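Local coordinates for Atu0111 protein (Agrobacterium tumefaciens, PDB 2FSQ), which is of unknown function but probably is a 2H phosphoesterase-like enzyme with two H-x-T motifs, at residues V91-P102 with D108-Y118; L138-K146 with E178-I186. All coordinates share one frame; numbering follows the deposited sequence.

In the fold
Contact 1 lies near the periphery, its centre about 18 Å from that of the chain, whereas contact 2 is only about 7 Å from it; their own centres are about 25 Å apart and they share no element. In contact 1 the end of strand 84-92 and the loop after it pack on helix 111-121 through side chains, with one arginine binding a backbone carbonyl. Contact 2 instead joins two strands of another sheet mainly through backbone hydrogen bonds, burying methionine and isoleucine on one face. Strand 84-92 still relates the two: its Thr86 is hydrogen-bonded to the same bound acetic acid molecule as Thr182 of contact 2, in the cleft between the sheets.

Contact 1: residues V91-P102 with D108-Y118; sequences VIESRRALPYWP and DTPIDAVTDYY
Arg96 meets the carbonyl of Thr109 end-on, NH1 and NH2 both donating to Thr109 O. The NH1 to Thr109 O bond is short, 2.8 Å, and the one from NH2 more bent (137°). The oxygen lies in the guanidinium plane, but both nitrogens approach from above the carbonyl plane. Arginine suits this place because its other edge is also used: NE and NH2 pair side-on with Glu93, NH2 standing 2.7 Å from Glu93 OE1, which fixes the group's rotation, and NH1 additionally reaches Leu107 O. A water links Ile111 N to Glu93 OE1, weakly at the latter.

Beyond these polar groups the packing is apolar. Val91 and Val114 meet tip to tip, CG2 to CG1 at 3.7 Å. Trp101 receives Val91 CG1 over one face; with CG anti to the backbone N (chi1 -162°), its benzo edge turns to the helix, Ile111 CD1 lying near the ring plane, 4.0 Å from CH2. Farther along, Pro102 CG sits 3.3 Å from Tyr118 OH, a hydroxyl bonded to Phe167 O. An antiparallel strand's end and its loop thus pack on a helix, at the rim of an alpha-beta barrel-like fold with antiparallel sheets.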
loop_
_atom_site.group_PDB
_atom_site.type_symbol
_atom_site.label_atom_id
_atom_site.label_comp_id
_atom_site.label_asym_id
_atom_site.label_seq_id
_atom_site.Cartn_x
_atom_site.Cartn_y
_atom_site.Cartn_z
ATOM N N VAL A 91 0.602 -11.118 7.677
ATOM C CA VAL A 91 1.942 -11.289 8.252
ATOM C C VAL A 91 3.010 -11.186 7.178
ATOM O O VAL A 91 2.722 -11.278 5.982
ATOM C CB VAL A 91 2.102 -12.634 9.025
ATOM C CG1 VAL A 91 1.122 -12.686 10.181
ATOM C CG2 VAL A 91 1.919 -13.826 8.082
ATOM N N ILE A 92 4.252 -11.001 7.607
ATOM C CA ILE A 92 5.372 -10.938 6.670
ATOM C C ILE A 92 6.642 -11.486 7.316
ATOM O O ILE A 92 6.851 -11.339 8.527
ATOM C CB ILE A 92 5.545 -9.482 6.082
ATOM C CG1 ILE A 92 6.402 -9.489 4.812
ATOM C CG2 ILE A 92 6.085 -8.510 7.147
ATOM C CD1 ILE A 92 6.431 -8.117 4.074
ATOM N N GLU A 93 7.489 -12.111 6.495
ATOM C CA GLU A 93 8.688 -12.799 6.954
ATOM C C GLU A 93 9.621 -11.904 7.770
ATOM O O GLU A 93 10.287 -12.370 8.706
ATOM C CB GLU A 93 9.427 -13.332 5.727
ATOM C CG GLU A 93 10.780 -13.961 6.027
ATOM C CD GLU A 93 10.674 -15.203 6.899
ATOM O OE1 GLU A 93 9.719 -15.981 6.719
ATOM O OE2 GLU A 93 11.557 -15.400 7.759
ATOM N N SER A 94 9.650 -10.625 7.389
ATOM C CA SER A 94 10.526 -9.629 7.970
ATOM C C SER A 94 10.030 -9.029 9.283
ATOM O O SER A 94 10.713 -8.179 9.857
ATOM C CB SER A 94 10.747 -8.498 6.970
ATOM O OG SER A 94 9.502 -8.049 6.454
ATOM N N ARG A 95 8.856 -9.461 9.766
ATOM C CA ARG A 95 8.311 -8.893 10.991
ATOM C C ARG A 95 7.617 -9.966 11.839
ATOM O O ARG A 95 6.399 -9.965 12.018
ATOM C CB ARG A 95 7.418 -7.678 10.684
ATOM C CG ARG A 95 7.070 -6.896 11.936
ATOM C CD ARG A 95 6.748 -5.462 11.669
ATOM N NE ARG A 95 5.670 -5.368 10.720
ATOM C CZ ARG A 95 5.156 -4.220 10.287
ATOM N NH1 ARG A 95 4.171 -4.259 9.391
ATOM N NH2 ARG A 95 5.635 -3.045 10.737
ATOM N N ARG A 96 8.437 -10.875 12.366
ATOM C CA ARG A 96 7.929 -11.994 13.137
ATOM C C ARG A 96 7.853 -11.592 14.601
ATOM O O ARG A 96 8.672 -12.013 15.424
ATOM C CB ARG A 96 8.806 -13.221 12.934
ATOM C CG ARG A 96 8.693 -13.787 11.555
ATOM C CD ARG A 96 9.734 -14.865 11.315
ATOM N NE ARG A 96 9.470 -15.582 10.067
ATOM C CZ ARG A 96 8.578 -16.567 9.941
ATOM N NH1 ARG A 96 7.855 -16.962 10.985
ATOM N NH2 ARG A 96 8.412 -17.164 8.762
ATOM N N ALA A 97 6.882 -10.737 14.917
ATOM C CA ALA A 97 6.772 -10.170 16.258
ATOM C C ALA A 97 5.357 -9.710 16.544
ATOM O O ALA A 97 4.675 -9.234 15.639
ATOM C CB ALA A 97 7.723 -8.988 16.385
ATOM N N LEU A 98 4.935 -9.818 17.808
ATOM C CA LEU A 98 3.681 -9.192 18.244
ATOM C C LEU A 98 3.923 -7.683 18.260
ATOM O O LEU A 98 5.028 -7.241 18.591
ATOM C CB LEU A 98 3.306 -9.674 19.648
ATOM C CG LEU A 98 3.269 -11.196 19.863
ATOM C CD1 LEU A 98 2.925 -11.523 21.300
ATOM C CD2 LEU A 98 2.285 -11.873 18.914
ATOM N N PRO A 99 2.897 -6.871 17.962
ATOM C CA PRO A 99 1.513 -7.149 17.623
ATOM C C PRO A 99 1.264 -7.256 16.119
ATOM O O PRO A 99 0.158 -6.929 15.651
ATOM C CB PRO A 99 0.792 -5.917 18.168
ATOM C CG PRO A 99 1.740 -4.819 17.867
ATOM C CD PRO A 99 3.134 -5.417 18.070
ATOM N N TYR A 100 2.265 -7.718 15.375
ATOM C CA TYR A 100 2.152 -7.848 13.914
ATOM C C TYR A 100 1.950 -9.304 13.501
ATOM O O TYR A 100 2.104 -9.657 12.330
ATOM C CB TYR A 100 3.406 -7.271 13.234
ATOM C CG TYR A 100 3.765 -5.891 13.708
ATOM C CD1 TYR A 100 4.704 -5.710 14.723
ATOM C CD2 TYR A 100 3.103 -4.773 13.213
ATOM C CE1 TYR A 100 5.022 -4.436 15.180
ATOM C CE2 TYR A 100 3.396 -3.506 13.673
ATOM C CZ TYR A 100 4.340 -3.341 14.669
ATOM O OH TYR A 100 4.629 -2.067 15.106
ATOM N N TRP A 101 1.606 -10.135 14.479
ATOM C CA TRP A 101 1.530 -11.585 14.329
ATOM C C TRP A 101 0.440 -12.060 15.291
ATOM O O TRP A 101 0.266 -11.461 16.354
ATOM C CB TRP A 101 2.867 -12.181 14.746
ATOM C CG TRP A 101 3.140 -13.569 14.298
ATOM C CD1 TRP A 101 2.865 -14.733 14.979
ATOM C CD2 TRP A 101 3.787 -13.961 13.082
ATOM N NE1 TRP A 101 3.297 -15.806 14.251
ATOM C CE2 TRP A 101 3.860 -15.371 13.079
ATOM C CE3 TRP A 101 4.322 -13.254 11.991
ATOM C CZ2 TRP A 101 4.430 -16.086 12.017
ATOM C CZ3 TRP A 101 4.888 -13.975 10.944
ATOM C CH2 TRP A 101 4.941 -15.369 10.968
ATOM N N PRO A 102 -0.296 -13.128 14.929
ATOM C CA PRO A 102 -1.290 -13.624 15.878
ATOM C C PRO A 102 -0.629 -14.299 17.072
ATOM O O PRO A 102 0.228 -15.142 16.871
ATOM C CB PRO A 102 -2.080 -14.647 15.063
ATOM C CG PRO A 102 -1.167 -15.121 14.013
ATOM C CD PRO A 102 -0.285 -13.906 13.678
ATOM N N ASP A 108 7.883 -18.461 14.684
ATOM C CA ASP A 108 8.681 -19.090 13.625
ATOM C C ASP A 108 7.859 -19.969 12.680
ATOM O O ASP A 108 8.418 -20.732 11.893
ATOM C CB ASP A 108 9.900 -19.849 14.202
ATOM C CG ASP A 108 9.518 -20.929 15.189
ATOM O OD1 ASP A 108 8.330 -21.022 15.585
ATOM O OD2 ASP A 108 10.439 -21.692 15.595
ATOM N N THR A 109 6.535 -19.844 12.728
ATOM C CA THR A 109 5.655 -20.589 11.816
ATOM C C THR A 109 5.987 -20.194 10.382
ATOM O O THR A 109 6.080 -18.992 10.084
ATOM C CB THR A 109 4.172 -20.275 12.079
ATOM O OG1 THR A 109 3.859 -20.596 13.437
ATOM C CG2 THR A 109 3.240 -21.053 11.119
ATOM N N PRO A 110 6.179 -21.186 9.489
ATOM C CA PRO A 110 6.385 -20.843 8.078
ATOM C C PRO A 110 5.241 -19.982 7.536
ATOM O O PRO A 110 4.077 -20.196 7.892
ATOM C CB PRO A 110 6.396 -22.205 7.387
ATOM C CG PRO A 110 6.903 -23.140 8.470
ATOM C CD PRO A 110 6.222 -22.652 9.704
ATOM N N ILE A 111 5.587 -18.993 6.714
ATOM C CA ILE A 111 4.583 -18.113 6.122
ATOM C C ILE A 111 3.437 -18.906 5.463
ATOM O O ILE A 111 2.273 -18.590 5.675
ATOM C CB ILE A 111 5.228 -17.084 5.140
ATOM C CG1 ILE A 111 6.230 -16.175 5.869
ATOM C CG2 ILE A 111 4.151 -16.230 4.446
ATOM C CD1 ILE A 111 5.633 -15.325 6.985
ATOM N N ASP A 112 3.755 -19.979 4.735
ATOM C CA ASP A 112 2.689 -20.761 4.085
ATOM C C ASP A 112 1.690 -21.396 5.056
ATOM O O ASP A 112 0.499 -21.512 4.736
ATOM C CB ASP A 112 3.270 -21.839 3.168
ATOM C CG ASP A 112 3.763 -21.286 1.842
ATOM O OD1 ASP A 112 3.558 -20.076 1.543
ATOM O OD2 ASP A 112 4.348 -22.086 1.076
ATOM N N ALA A 113 2.164 -21.823 6.231
ATOM C CA ALA A 113 1.264 -22.344 7.257
ATOM C C ALA A 113 0.374 -21.257 7.860
ATOM O O ALA A 113 -0.773 -21.502 8.207
ATOM C CB ALA A 113 2.039 -23.119 8.346
ATOM N N VAL A 114 0.891 -20.033 7.974
ATOM C CA VAL A 114 0.037 -18.942 8.435
ATOM C C VAL A 114 -1.066 -18.658 7.391
ATOM O O VAL A 114 -2.229 -18.447 7.741
ATOM C CB VAL A 114 0.834 -17.650 8.747
ATOM C CG1 VAL A 114 -0.096 -16.620 9.344
ATOM C CG2 VAL A 114 2.005 -17.935 9.719
ATOM N N THR A 115 -0.678 -18.660 6.119
ATOM C CA THR A 115 -1.615 -18.485 5.014
ATOM C C THR A 115 -2.746 -19.531 5.077
ATOM O O THR A 115 -3.925 -19.178 4.957
ATOM C CB THR A 115 -0.878 -18.488 3.668
ATOM O OG1 THR A 115 0.048 -17.389 3.635
ATOM C CG2 THR A 115 -1.861 -18.362 2.505
ATOM N N ASP A 116 -2.397 -20.794 5.339
ATOM C CA ASP A 116 -3.419 -21.847 5.487
ATOM C C ASP A 116 -4.361 -21.605 6.675
ATOM O O ASP A 116 -5.578 -21.793 6.550
ATOM C CB ASP A 116 -2.784 -23.241 5.610
ATOM C CG ASP A 116 -1.936 -23.634 4.389
ATOM O OD1 ASP A 116 -2.151 -23.120 3.269
ATOM O OD2 ASP A 116 -1.054 -24.507 4.552
ATOM N N TYR A 117 -3.808 -21.211 7.825
ATOM C CA TYR A 117 -4.597 -20.909 9.030
ATOM C C TYR A 117 -5.618 -19.819 8.731
ATOM O O TYR A 117 -6.799 -19.944 9.075
ATOM C CB TYR A 117 -3.653 -20.555 10.199
ATOM C CG TYR A 117 -4.232 -19.923 11.471
ATOM C CD1 TYR A 117 -4.816 -20.707 12.479
ATOM C CD2 TYR A 117 -4.100 -18.557 11.712
ATOM C CE1 TYR A 117 -5.298 -20.121 13.679
ATOM C CE2 TYR A 117 -4.570 -17.963 12.900
ATOM C CZ TYR A 117 -5.166 -18.744 13.885
ATOM O OH TYR A 117 -5.633 -18.140 15.068
ATOM N N TYR A 118 -5.173 -18.778 8.032
ATOM C CA TYR A 118 -6.050 -17.692 7.678
ATOM C C TYR A 118 -7.065 -18.025 6.580
ATOM O O TYR A 118 -8.227 -17.613 6.672
ATOM C CB TYR A 118 -5.218 -16.481 7.283
ATOM C CG TYR A 118 -4.569 -15.779 8.451
ATOM C CD1 TYR A 118 -5.196 -15.694 9.694
ATOM C CD2 TYR A 118 -3.360 -15.125 8.281
ATOM C CE1 TYR A 118 -4.602 -15.026 10.756
ATOM C CE2 TYR A 118 -2.761 -14.437 9.326
ATOM C CZ TYR A 118 -3.385 -14.392 10.553
ATOM O OH TYR A 118 -2.810 -13.686 11.574
HETATM O O HOH W 1 8.443 -19.047 5.910
#

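Contact 2: residues L138-K146 with E178-I186; sequences LRPVGMVMK and EFHITLSYI. With ACY (acetic acid), chain B.
Val141 O is gripped by two consecutive amides, Leu183 N at 2.7 Å and Ser184 N at 3.2 Å, which reach it from the same face of its carbonyl plane. It sits at the tip of a two-residue beta hairpin, whose type I turn runs from Arg139 to Gly142 and whose second strand pairs antiparallel with 179-182, the axes at 156°. Ser184 OG adds a bond to Pro140 O, 2.9 Å, so the turn is anchored where strands 179-182 and 184-186 meet. Gly142 suits its place: at its backbone angles a side chain would be jammed against the preceding carbonyl oxygen and Ile181 O.

Along the strands, Met143 and Ile181 form a hydrogen-bonded pair, Met143 N to Ile181 O being 2.9 Å. In the conformers described, selenomethionines Met143 and Met145 share the buried face with Ile181: Met143 lies beside it, pointing the same way, while Met145 crosses it obliquely, SE against CG1. Helices 54-67 and 195-212 cover this face around Met143. Beside the turn, Val141 CG1 crosses Ile186 CG1 at about a right angle, 3.6 Å away.

The opposite face, that of Val144 and His180, carries the polar groups. Arg139 NH1, also in one of two conformers, makes a salt bridge to Glu178 OE1, 2.8 Å, with the planes 70° apart; Val144 CG2 lies over the guanidinium's centre. Two waters bind Arg139 NH2, one continuing to Glu178 OE1 and the other to Ile181 O.

His180 and Thr182 belong to an H-x-T sequence consistent with the 2H phosphoesterase motif. With His180 CG between the backbone N and the carbonyl carbon (chi1 59°), ND1 turns back to donate to Glu178 O, 2.9 Å, fixing the ring's rotation. A bound acetic acid molecule, probably from the crystallisation liquor, is hydrogen-bonded to Thr86 OG1 and, through its atom O, accepts from Thr182 OG1 at 2.9 Å.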
loop_
_atom_site.group_PDB
_atom_site.type_symbol
_atom_site.label_atom_id
_atom_site.label_comp_id
_atom_site.label_asym_id
_atom_site.label_seq_id
_atom_site.Cartn_x
_atom_site.Cartn_y
_atom_site.Cartn_z
ATOM N N LEU A 138 -0.919 13.250 -2.964
ATOM C CA LEU A 138 0.133 12.559 -3.718
ATOM C C LEU A 138 1.470 12.872 -3.098
ATOM O O LEU A 138 1.728 13.995 -2.674
ATOM C CB LEU A 138 0.182 13.021 -5.181
ATOM C CG LEU A 138 -0.712 12.482 -6.279
ATOM C CD1 LEU A 138 -0.200 12.985 -7.621
ATOM C CD2 LEU A 138 -0.728 10.971 -6.249
ATOM N N ARG A 139 2.343 11.881 -3.108
ATOM C CA ARG A 139 3.708 12.054 -2.619
ATOM C C ARG A 139 4.571 11.118 -3.462
ATOM O O ARG A 139 4.047 10.299 -4.202
ATOM C CB ARG A 139 3.751 11.694 -1.141
ATOM C CG ARG A 139 3.218 10.294 -0.899
ATOM C CD ARG A 139 2.942 9.997 0.540
ATOM N NE ARG A 139 2.269 8.704 0.636
ATOM C CZ ARG A 139 1.751 8.211 1.751
ATOM N NH1 ARG A 139 1.825 8.896 2.885
ATOM N NH2 ARG A 139 1.161 7.021 1.731
ATOM N N PRO A 140 5.903 11.256 -3.392
ATOM C CA PRO A 140 6.722 10.384 -4.259
ATOM C C PRO A 140 6.460 8.884 -4.140
ATOM O O PRO A 140 6.608 8.167 -5.130
ATOM C CB PRO A 140 8.150 10.726 -3.841
ATOM C CG PRO A 140 8.041 12.156 -3.430
ATOM C CD PRO A 140 6.742 12.212 -2.648
ATOM N N VAL A 141 6.040 8.413 -2.964
ATOM C CA VAL A 141 5.741 6.988 -2.822
ATOM C C VAL A 141 4.355 6.572 -3.328
ATOM O O VAL A 141 4.068 5.379 -3.416
ATOM C CB VAL A 141 5.940 6.456 -1.377
ATOM C CG1 VAL A 141 7.408 6.527 -0.987
ATOM C CG2 VAL A 141 5.086 7.194 -0.366
ATOM N N GLY A 142 3.475 7.535 -3.624
ATOM C CA GLY A 142 2.172 7.157 -4.154
ATOM C C GLY A 142 1.004 8.025 -3.716
ATOM O O GLY A 142 1.162 9.205 -3.456
HETATM N N MSE A 143 -0.170 7.409 -3.600
HETATM C CA MSE A 143 -1.427 8.135 -3.412
HETATM C C MSE A 143 -2.003 7.920 -2.035
HETATM O O MSE A 143 -2.141 6.770 -1.594
HETATM C CB MSE A 143 -2.459 7.624 -4.398
HETATM C CG MSE A 143 -2.024 7.721 -5.827
HETATM SE SE MSE A 143 -2.939 6.491 -7.012
HETATM C CE MSE A 143 -4.783 6.897 -6.567
ATOM N N VAL A 144 -2.372 9.012 -1.374
ATOM C CA VAL A 144 -3.066 8.924 -0.104
ATOM C C VAL A 144 -4.563 8.895 -0.439
ATOM O O VAL A 144 -5.028 9.645 -1.313
ATOM C CB VAL A 144 -2.763 10.128 0.783
ATOM C CG1 VAL A 144 -3.560 10.053 2.083
ATOM C CG2 VAL A 144 -1.266 10.205 1.070
HETATM N N MSE A 145 -5.325 8.081 0.282
HETATM C CA MSE A 145 -6.749 7.944 0.009
HETATM C C MSE A 145 -7.593 7.928 1.251
HETATM O O MSE A 145 -7.133 7.541 2.324
HETATM C CB MSE A 145 -6.991 6.635 -0.702
HETATM C CG MSE A 145 -6.165 6.540 -1.946
HETATM SE SE MSE A 145 -6.081 4.758 -2.735
HETATM C CE MSE A 145 -7.968 4.401 -2.942
ATOM N N LYS A 146 -8.842 8.345 1.080
ATOM C CA LYS A 146 -9.853 8.173 2.098
ATOM C C LYS A 146 -11.145 7.751 1.408
ATOM O O LYS A 146 -11.235 7.669 0.181
ATOM C CB LYS A 146 -10.072 9.466 2.906
ATOM C CG LYS A 146 -8.964 9.809 3.915
ATOM C CD LYS A 146 -9.330 11.031 4.738
ATOM C CE LYS A 146 -10.320 10.703 5.855
ATOM N NZ LYS A 146 -9.847 9.660 6.808
ATOM N N GLU A 178 -3.594 5.037 7.584
ATOM C CA GLU A 178 -3.614 5.822 6.358
ATOM C C GLU A 178 -3.705 4.907 5.123
ATOM O O GLU A 178 -2.760 4.168 4.790
ATOM C CB GLU A 178 -2.353 6.694 6.279
ATOM C CG GLU A 178 -2.316 7.569 5.035
ATOM C CD GLU A 178 -1.111 8.473 5.006
ATOM O OE1 GLU A 178 0.011 7.960 4.829
ATOM O OE2 GLU A 178 -1.298 9.694 5.147
ATOM N N PHE A 179 -4.859 4.947 4.466
ATOM C CA PHE A 179 -5.031 4.213 3.228
ATOM C C PHE A 179 -4.202 4.832 2.118
ATOM O O PHE A 179 -4.096 6.049 2.011
ATOM C CB PHE A 179 -6.504 4.171 2.820
ATOM C CG PHE A 179 -7.363 3.378 3.753
ATOM C CD1 PHE A 179 -7.450 1.993 3.641
ATOM C CD2 PHE A 179 -8.089 4.019 4.751
ATOM C CE1 PHE A 179 -8.252 1.268 4.516
ATOM C CE2 PHE A 179 -8.881 3.293 5.614
ATOM C CZ PHE A 179 -8.959 1.925 5.506
ATOM N N HIS A 180 -3.650 3.988 1.257
ATOM C CA HIS A 180 -2.791 4.494 0.199
ATOM C C HIS A 180 -2.632 3.476 -0.903
ATOM O O HIS A 180 -2.893 2.280 -0.697
ATOM C CB HIS A 180 -1.423 4.869 0.760
ATOM C CG HIS A 180 -0.721 3.727 1.417
ATOM N ND1 HIS A 180 -1.052 3.280 2.682
ATOM C CD2 HIS A 180 0.285 2.928 0.983
ATOM C CE1 HIS A 180 -0.277 2.254 2.999
ATOM N NE2 HIS A 180 0.550 2.028 1.992
ATOM N N ILE A 181 -2.223 3.953 -2.076
ATOM C CA ILE A 181 -1.705 3.070 -3.115
ATOM C C ILE A 181 -0.224 3.396 -3.303
ATOM O O ILE A 181 0.151 4.531 -3.584
ATOM C CB ILE A 181 -2.472 3.248 -4.437
ATOM C CG1 ILE A 181 -3.887 2.696 -4.253
ATOM C CG2 ILE A 181 -1.744 2.536 -5.575
ATOM C CD1 ILE A 181 -4.794 2.825 -5.461
ATOM N N THR A 182 0.615 2.389 -3.130
ATOM C CA THR A 182 2.047 2.564 -3.306
ATOM C C THR A 182 2.387 2.554 -4.797
ATOM O O THR A 182 2.022 1.631 -5.516
ATOM C CB THR A 182 2.774 1.432 -2.579
ATOM O OG1 THR A 182 2.521 1.569 -1.174
ATOM C CG2 THR A 182 4.300 1.474 -2.858
ATOM N N LEU A 183 3.063 3.607 -5.241
ATOM C CA LEU A 183 3.655 3.622 -6.572
ATOM C C LEU A 183 5.146 3.277 -6.501
ATOM O O LEU A 183 5.697 2.725 -7.451
ATOM C CB LEU A 183 3.475 4.991 -7.239
ATOM C CG LEU A 183 2.027 5.387 -7.543
ATOM C CD1 LEU A 183 2.016 6.747 -8.197
ATOM C CD2 LEU A 183 1.338 4.359 -8.432
ATOM N N SER A 184 5.798 3.611 -5.386
ATOM C CA SER A 184 7.244 3.378 -5.287
ATOM C C SER A 184 7.674 3.318 -3.840
ATOM O O SER A 184 6.920 3.694 -2.935
ATOM C CB SER A 184 8.040 4.491 -5.988
ATOM O OG SER A 184 8.084 5.666 -5.206
ATOM N N TYR A 185 8.912 2.874 -3.644
ATOM C CA TYR A 185 9.585 2.977 -2.357
ATOM C C TYR A 185 10.765 3.919 -2.489
ATOM O O TYR A 185 11.469 3.899 -3.502
ATOM C CB TYR A 185 10.087 1.604 -1.913
ATOM C CG TYR A 185 8.983 0.711 -1.423
ATOM C CD1 TYR A 185 8.706 0.620 -0.056
ATOM C CD2 TYR A 185 8.183 -0.002 -2.310
ATOM C CE1 TYR A 185 7.672 -0.165 0.407
ATOM C CE2 TYR A 185 7.135 -0.804 -1.844
ATOM C CZ TYR A 185 6.889 -0.866 -0.485
ATOM O OH TYR A 185 5.876 -1.654 -0.012
ATOM N N ILE A 186 11.023 4.690 -1.443
ATOM C CA ILE A 186 12.213 5.544 -1.419
ATOM C C ILE A 186 13.446 4.659 -1.187
ATOM O O ILE A 186 13.526 3.949 -0.179
ATOM C CB ILE A 186 12.144 6.583 -0.286
ATOM C CG1 ILE A 186 10.810 7.336 -0.318
ATOM C CG2 ILE A 186 13.369 7.508 -0.331
ATOM C CD1 ILE A 186 10.653 8.234 -1.484
HETATM C C ACY B . 1.438 -0.815 1.049
HETATM O O ACY B . 1.581 -0.963 -0.195
HETATM O OXT ACY B . 0.463 -1.265 1.707
HETATM C CH3 ACY B . 2.463 -0.003 1.791
HETATM O O HOH W 2 1.548 5.913 -1.000
HETATM O O HOH W 3 0.979 5.432 4.475
HETATM O O HOH W 4 -6.475 7.361 4.885
#